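Local coordinates for serine-rich secreted cell wall anchored (LPXTG-motif ) protein (Lactobacillus reuteri ATCC 53608, PDB 5NXK) that probably mediates attachment of the gut bacterium to its host as a beta-solenoid adhesin anchored to the cell wall, at residues G157-A162 and T184-W189; T219-K224 and K246-R251. All blocks are in the same frame, centred on the assembly; numbering follows the deposited sequence.

Contact 1 (G157-A162 and T184-W189); sequences GDKTTA and TDIDMW
Packing is tightest around Thr161 and Ile186, whose backbones meet in a single bridge, and loosens toward Asp158, where water enters. Ala162 N donates to Ile186 O at 2.8 Å, nearly along the C=O axis. Thr161 OG1, which also has a polar partner in Leu163, lies 3.2 Å from Ile186 O and presses on Trp189 CB at 3.4 Å. The indole crosses Thr161 at about a right angle: the CG2 methyl of Thr161 and Lys159 O sit at the ring edge, while Ile186 CD1 lies over one face, toward the rim. In this beta-solenoid, 157-162 carries strand 159-160, which pairs antiparallel with strand 151-152, and leads into strand 163-164. Strand 186-191, turning a corner at Asp187, instead begins the four-strand parallel sheet of the later coils. Thr160 and Asp185 clasp each other next to this bridge. With OG1 between backbone N and carbonyl carbon (chi1 55°), Thr160 OG1 accepts from Asp185 N at 3.0 Å. In return Thr160 N reaches Asp185 OD2 at 3.1 Å, from above the carboxylate plane. Farther out, water 1 donates to that OD2 at 2.9 Å and to Asp158 O at 3.1 Å. Lys159 bends at chi2 (-67°), leaving its NZ 5.3 Å from Asp185 OD2 and salt-bridged to Glu220.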
loop_
_atom_site.group_PDB
_atom_site.type_symbol
_atom_site.label_atom_id
_atom_site.label_comp_id
_atom_site.label_asym_id
_atom_site.label_seq_id
_atom_site.Cartn_x
_atom_site.Cartn_y
_atom_site.Cartn_z
ATOM N N GLY A 157 -7.297 -20.245 -1.105
ATOM C CA GLY A 157 -7.843 -19.785 -2.367
ATOM C C GLY A 157 -7.263 -18.439 -2.757
ATOM O O GLY A 157 -6.554 -17.815 -1.963
ATOM N N ASP A 158 -7.566 -18.001 -3.974
ATOM C CA ASP A 158 -7.043 -16.746 -4.509
ATOM C C ASP A 158 -7.639 -15.572 -3.769
ATOM O O ASP A 158 -8.834 -15.564 -3.483
ATOM C CB ASP A 158 -7.360 -16.602 -6.002
ATOM C CG ASP A 158 -6.570 -17.559 -6.876
ATOM O OD1 ASP A 158 -5.627 -18.207 -6.374
ATOM O OD2 ASP A 158 -6.893 -17.651 -8.080
ATOM N N LYS A 159 -6.817 -14.571 -3.473
ATOM C CA LYS A 159 -7.315 -13.369 -2.814
ATOM C C LYS A 159 -6.860 -12.148 -3.585
ATOM O O LYS A 159 -5.782 -12.145 -4.162
ATOM C CB LYS A 159 -6.824 -13.278 -1.357
ATOM C CG LYS A 159 -7.130 -14.489 -0.482
ATOM C CD LYS A 159 -8.624 -14.655 -0.218
ATOM C CE LYS A 159 -8.887 -15.946 0.556
ATOM N NZ LYS A 159 -10.342 -16.183 0.821
ATOM N N THR A 160 -7.687 -11.107 -3.580
ATOM C CA THR A 160 -7.336 -9.831 -4.186
ATOM C C THR A 160 -6.966 -8.867 -3.079
ATOM O O THR A 160 -7.318 -9.091 -1.918
ATOM C CB THR A 160 -8.489 -9.243 -4.993
ATOM O OG1 THR A 160 -9.652 -9.146 -4.157
ATOM C CG2 THR A 160 -8.798 -10.119 -6.203
ATOM N N THR A 161 -6.261 -7.797 -3.425
ATOM C CA THR A 161 -5.833 -6.854 -2.409
ATOM C C THR A 161 -5.816 -5.423 -2.917
ATOM O O THR A 161 -5.605 -5.191 -4.097
ATOM C CB THR A 161 -4.416 -7.223 -1.874
ATOM O OG1 THR A 161 -4.058 -6.335 -0.812
ATOM C CG2 THR A 161 -3.366 -7.138 -2.997
ATOM N N ALA A 162 -6.027 -4.470 -2.011
ATOM C CA ALA A 162 -5.961 -3.042 -2.346
ATOM C C ALA A 162 -4.527 -2.538 -2.464
ATOM O O ALA A 162 -4.246 -1.629 -3.236
ATOM C CB ALA A 162 -6.701 -2.230 -1.311
ATOM N N THR A 184 -11.888 -5.355 -2.746
ATOM C CA THR A 184 -10.889 -6.419 -2.668
ATOM C C THR A 184 -10.905 -7.167 -1.333
ATOM O O THR A 184 -11.461 -6.679 -0.344
ATOM C CB THR A 184 -9.481 -5.849 -2.945
ATOM O OG1 THR A 184 -9.233 -4.738 -2.078
ATOM C CG2 THR A 184 -9.383 -5.358 -4.411
ATOM N N ASP A 185 -10.297 -8.353 -1.314
ATOM C CA ASP A 185 -10.350 -9.224 -0.143
ATOM C C ASP A 185 -9.435 -8.766 0.977
ATOM O O ASP A 185 -9.647 -9.105 2.146
ATOM C CB ASP A 185 -9.980 -10.660 -0.515
ATOM C CG ASP A 185 -10.901 -11.254 -1.575
ATOM O OD1 ASP A 185 -12.125 -11.003 -1.516
ATOM O OD2 ASP A 185 -10.398 -11.995 -2.447
ATOM N N ILE A 186 -8.378 -8.046 0.617
ATOM C CA ILE A 186 -7.339 -7.702 1.587
ATOM C C ILE A 186 -7.034 -6.201 1.481
ATOM O O ILE A 186 -6.945 -5.684 0.378
ATOM C CB ILE A 186 -6.049 -8.547 1.352
ATOM C CG1 ILE A 186 -6.379 -10.045 1.394
ATOM C CG2 ILE A 186 -4.972 -8.201 2.384
ATOM C CD1 ILE A 186 -5.202 -10.937 1.009
ATOM N N ASP A 187 -6.910 -5.500 2.611
ATOM C CA ASP A 187 -6.586 -4.070 2.573
ATOM C C ASP A 187 -5.092 -3.841 2.307
ATOM O O ASP A 187 -4.724 -3.015 1.473
ATOM C CB ASP A 187 -6.983 -3.364 3.876
ATOM C CG ASP A 187 -8.496 -3.400 4.151
ATOM O OD1 ASP A 187 -9.298 -3.604 3.210
ATOM O OD2 ASP A 187 -8.881 -3.210 5.328
ATOM N N MET A 188 -4.234 -4.568 3.021
ATOM C CA MET A 188 -2.778 -4.442 2.843
ATOM C C MET A 188 -2.165 -5.825 2.774
ATOM O O MET A 188 -2.255 -6.584 3.735
ATOM C CB MET A 188 -2.134 -3.676 3.996
ATOM C CG MET A 188 -2.534 -2.216 4.121
ATOM S SD MET A 188 -1.780 -1.498 5.611
ATOM C CE MET A 188 -2.259 0.219 5.433
ATOM N N TRP A 189 -1.535 -6.156 1.653
ATOM C CA TRP A 189 -0.884 -7.443 1.514
ATOM C C TRP A 189 0.596 -7.206 1.266
ATOM O O TRP A 189 0.979 -6.700 0.215
ATOM C CB TRP A 189 -1.489 -8.256 0.358
ATOM C CG TRP A 189 -1.080 -9.699 0.354
ATOM C CD1 TRP A 189 -0.174 -10.297 1.182
ATOM C CD2 TRP A 189 -1.593 -10.741 -0.493
ATOM N NE1 TRP A 189 -0.084 -11.633 0.897
ATOM C CE2 TRP A 189 -0.945 -11.932 -0.123
ATOM C CE3 TRP A 189 -2.533 -10.775 -1.531
ATOM C CZ2 TRP A 189 -1.206 -13.152 -0.754
ATOM C CZ3 TRP A 189 -2.793 -11.987 -2.151
ATOM C CH2 TRP A 189 -2.134 -13.157 -1.762
HETATM O O HOH W 1 -10.999 -13.663 -4.703
#

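Contact 2 (T219-K224 and K246-R251); sequences TEYNIK and KVDNVR
Successive coils of the beta-solenoid stack here as parallel strands round a corner, with an asparagine ladder at the turn. At Thr219, the carbonyl O receives Lys246 N at 2.7 Å, nearly along the C=O axis. Glu220 O is gripped twice, by Val247 N on a lone pair and by Asp248 N in the carbonyl plane. Tyr221 shares a sheet face with Lys224, Asp248 and Arg251. Its ring is sandwiched between Glu220 CB, near the rim of one face, and Arg251 CD, 3.8 Å from the ring centroid on the other; Tyr221 OH then lies over the guanidinium, the two planes 20° apart. Arg251 NH1 is steadied by a 2.7 Å salt bridge to the syn lone pair of Asp248 OD2. Asn222 and Asn249 point the same way with amides nearly coplanar (5°), so Asn249 ND2 meets Asn222 OD1 at 2.9 Å in an almost straight bond (177°). The ladder runs on from Asn249 OD1 to Asn282 ND2, and ends at the other side with Asn222 ND2 on Asp187 OD2. Ile223 continues the parallel pairing, its N bound to Asn249 O and its O to Arg251 N, with Val250 beside it on the other sheet face. Lys224 NZ comes within 4.0 Å of Arg251 NE, a like-charge approach probably eased by Asp156, which salt-bridges Arg251 NH2. Water 2 accepts from both cations, 3.0 Å from Lys224 NZ and 2.9 Å from Arg251 NH2.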
loop_
_atom_site.group_PDB
_atom_site.type_symbol
_atom_site.label_atom_id
_atom_site.label_comp_id
_atom_site.label_asym_id
_atom_site.label_seq_id
_atom_site.Cartn_x
_atom_site.Cartn_y
_atom_site.Cartn_z
ATOM N N THR A 219 -13.953 -6.654 3.551
ATOM C CA THR A 219 -12.595 -7.186 3.575
ATOM C C THR A 219 -12.486 -8.472 4.392
ATOM O O THR A 219 -13.086 -8.583 5.456
ATOM C CB THR A 219 -11.655 -6.117 4.127
ATOM O OG1 THR A 219 -11.630 -5.011 3.214
ATOM C CG2 THR A 219 -10.253 -6.645 4.313
ATOM N N GLU A 220 -11.734 -9.449 3.892
ATOM C CA GLU A 220 -11.484 -10.663 4.672
ATOM C C GLU A 220 -10.344 -10.474 5.675
ATOM O O GLU A 220 -10.495 -10.820 6.838
ATOM C CB GLU A 220 -11.188 -11.843 3.747
ATOM C CG GLU A 220 -12.356 -12.192 2.840
ATOM C CD GLU A 220 -12.122 -13.456 2.039
ATOM O OE1 GLU A 220 -12.692 -14.504 2.407
ATOM O OE2 GLU A 220 -11.363 -13.407 1.051
ATOM N N TYR A 221 -9.212 -9.928 5.230
ATOM C CA TYR A 221 -8.102 -9.617 6.143
ATOM C C TYR A 221 -7.689 -8.164 5.963
ATOM O O TYR A 221 -7.482 -7.727 4.837
ATOM C CB TYR A 221 -6.862 -10.477 5.890
ATOM C CG TYR A 221 -7.082 -11.874 5.396
ATOM C CD1 TYR A 221 -7.932 -12.746 6.051
ATOM C CD2 TYR A 221 -6.410 -12.329 4.267
ATOM C CE1 TYR A 221 -8.120 -14.034 5.592
ATOM C CE2 TYR A 221 -6.590 -13.610 3.801
ATOM C CZ TYR A 221 -7.448 -14.461 4.462
ATOM O OH TYR A 221 -7.626 -15.746 3.997
ATOM N N ASN A 222 -7.552 -7.409 7.053
ATOM C CA ASN A 222 -7.058 -6.039 6.918
ATOM C C ASN A 222 -5.585 -6.028 6.484
ATOM O O ASN A 222 -5.197 -5.328 5.552
ATOM C CB ASN A 222 -7.212 -5.264 8.226
ATOM C CG ASN A 222 -8.667 -5.093 8.638
ATOM O OD1 ASN A 222 -9.071 -5.581 9.684
ATOM N ND2 ASN A 222 -9.455 -4.403 7.812
ATOM N N ILE A 223 -4.768 -6.795 7.191
ATOM C CA ILE A 223 -3.337 -6.836 6.930
ATOM C C ILE A 223 -2.874 -8.281 6.813
ATOM O O ILE A 223 -3.081 -9.089 7.710
ATOM C CB ILE A 223 -2.523 -6.131 8.034
ATOM C CG1 ILE A 223 -2.962 -4.670 8.195
ATOM C CG2 ILE A 223 -1.022 -6.194 7.726
ATOM C CD1 ILE A 223 -2.265 -3.963 9.379
ATOM N N LYS A 224 -2.281 -8.613 5.678
ATOM C CA LYS A 224 -1.721 -9.931 5.505
ATOM C C LYS A 224 -0.219 -9.790 5.326
ATOM O O LYS A 224 0.250 -9.104 4.413
ATOM C CB LYS A 224 -2.357 -10.667 4.316
ATOM C CG LYS A 224 -1.946 -12.123 4.292
ATOM C CD LYS A 224 -2.489 -12.923 3.120
ATOM C CE LYS A 224 -2.106 -14.389 3.316
ATOM N NZ LYS A 224 -3.243 -15.305 3.124
ATOM N N LYS A 246 -13.889 -9.283 7.902
ATOM C CA LYS A 246 -14.729 -10.459 8.135
ATOM C C LYS A 246 -13.971 -11.550 8.885
ATOM O O LYS A 246 -14.513 -12.160 9.805
ATOM C CB LYS A 246 -15.279 -11.019 6.816
ATOM C CG LYS A 246 -16.165 -10.058 6.035
ATOM C CD LYS A 246 -16.570 -10.682 4.697
ATOM C CE LYS A 246 -17.427 -9.746 3.873
ATOM N NZ LYS A 246 -17.670 -10.284 2.501
ATOM N N VAL A 247 -12.725 -11.807 8.489
ATOM C CA VAL A 247 -12.012 -12.971 9.017
ATOM C C VAL A 247 -10.945 -12.612 10.053
ATOM O O VAL A 247 -11.123 -12.899 11.230
ATOM C CB VAL A 247 -11.357 -13.782 7.891
ATOM C CG1 VAL A 247 -10.829 -15.094 8.445
ATOM C CG2 VAL A 247 -12.378 -14.062 6.773
ATOM N N ASP A 248 -9.850 -11.986 9.628
ATOM C CA ASP A 248 -8.766 -11.623 10.557
ATOM C C ASP A 248 -8.384 -10.157 10.379
ATOM O O ASP A 248 -8.509 -9.622 9.289
ATOM C CB ASP A 248 -7.503 -12.482 10.348
ATOM C CG ASP A 248 -7.785 -13.985 10.300
ATOM O OD1 ASP A 248 -8.520 -14.516 11.160
ATOM O OD2 ASP A 248 -7.206 -14.648 9.414
ATOM N N ASN A 249 -7.908 -9.500 11.432
ATOM C CA ASN A 249 -7.378 -8.141 11.236
ATOM C C ASN A 249 -5.928 -8.187 10.756
ATOM O O ASN A 249 -5.565 -7.493 9.806
ATOM C CB ASN A 249 -7.482 -7.311 12.508
ATOM C CG ASN A 249 -8.892 -7.233 13.029
ATOM O OD1 ASN A 249 -9.181 -7.693 14.136
ATOM N ND2 ASN A 249 -9.787 -6.666 12.231
ATOM N N VAL A 250 -5.105 -9.013 11.406
ATOM C CA VAL A 250 -3.735 -9.248 10.938
ATOM C C VAL A 250 -3.515 -10.739 10.791
ATOM O O VAL A 250 -3.773 -11.519 11.715
ATOM C CB VAL A 250 -2.652 -8.675 11.882
ATOM C CG1 VAL A 250 -1.245 -8.919 11.287
ATOM C CG2 VAL A 250 -2.887 -7.190 12.130
ATOM N N ARG A 251 -3.042 -11.136 9.617
ATOM C CA ARG A 251 -2.824 -12.544 9.344
ATOM C C ARG A 251 -1.364 -12.841 9.032
ATOM O O ARG A 251 -0.800 -12.276 8.108
ATOM C CB ARG A 251 -3.696 -12.975 8.181
ATOM C CG ARG A 251 -3.520 -14.404 7.709
ATOM C CD ARG A 251 -4.927 -14.858 7.381
ATOM N NE ARG A 251 -5.013 -16.111 6.671
ATOM C CZ ARG A 251 -6.025 -16.959 6.798
ATOM N NH1 ARG A 251 -7.027 -16.704 7.640
ATOM N NH2 ARG A 251 -6.022 -18.079 6.092
HETATM O O HOH W 2 -3.604 -17.963 4.467
#

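Overall arrangement
Contacts 1 and 2 are both largely buried and lie side by side, their centres about 9 Å apart, in series along the chain. They share one parallel sheet, since strands 186-191 and 221-226 are neighbours in it. Contact 2 joins equivalent corners of consecutive coils, so parallel backbone bonds run through most of it, with like side chains paired at the asparagines and the unlike Tyr221 and Arg251 stacked beside them. Contact 1, where 157-162 meets the sheet's outermost strand, has one backbone bridge, and side-chain-to-backbone bonds of a threonine and an aspartate supply much of the rest. The two are stitched together by Asp187 OD1 with Thr219 OG1, by Asp185 O with Glu220 N, and by the Lys159-Glu220 salt bridge on the more exposed side.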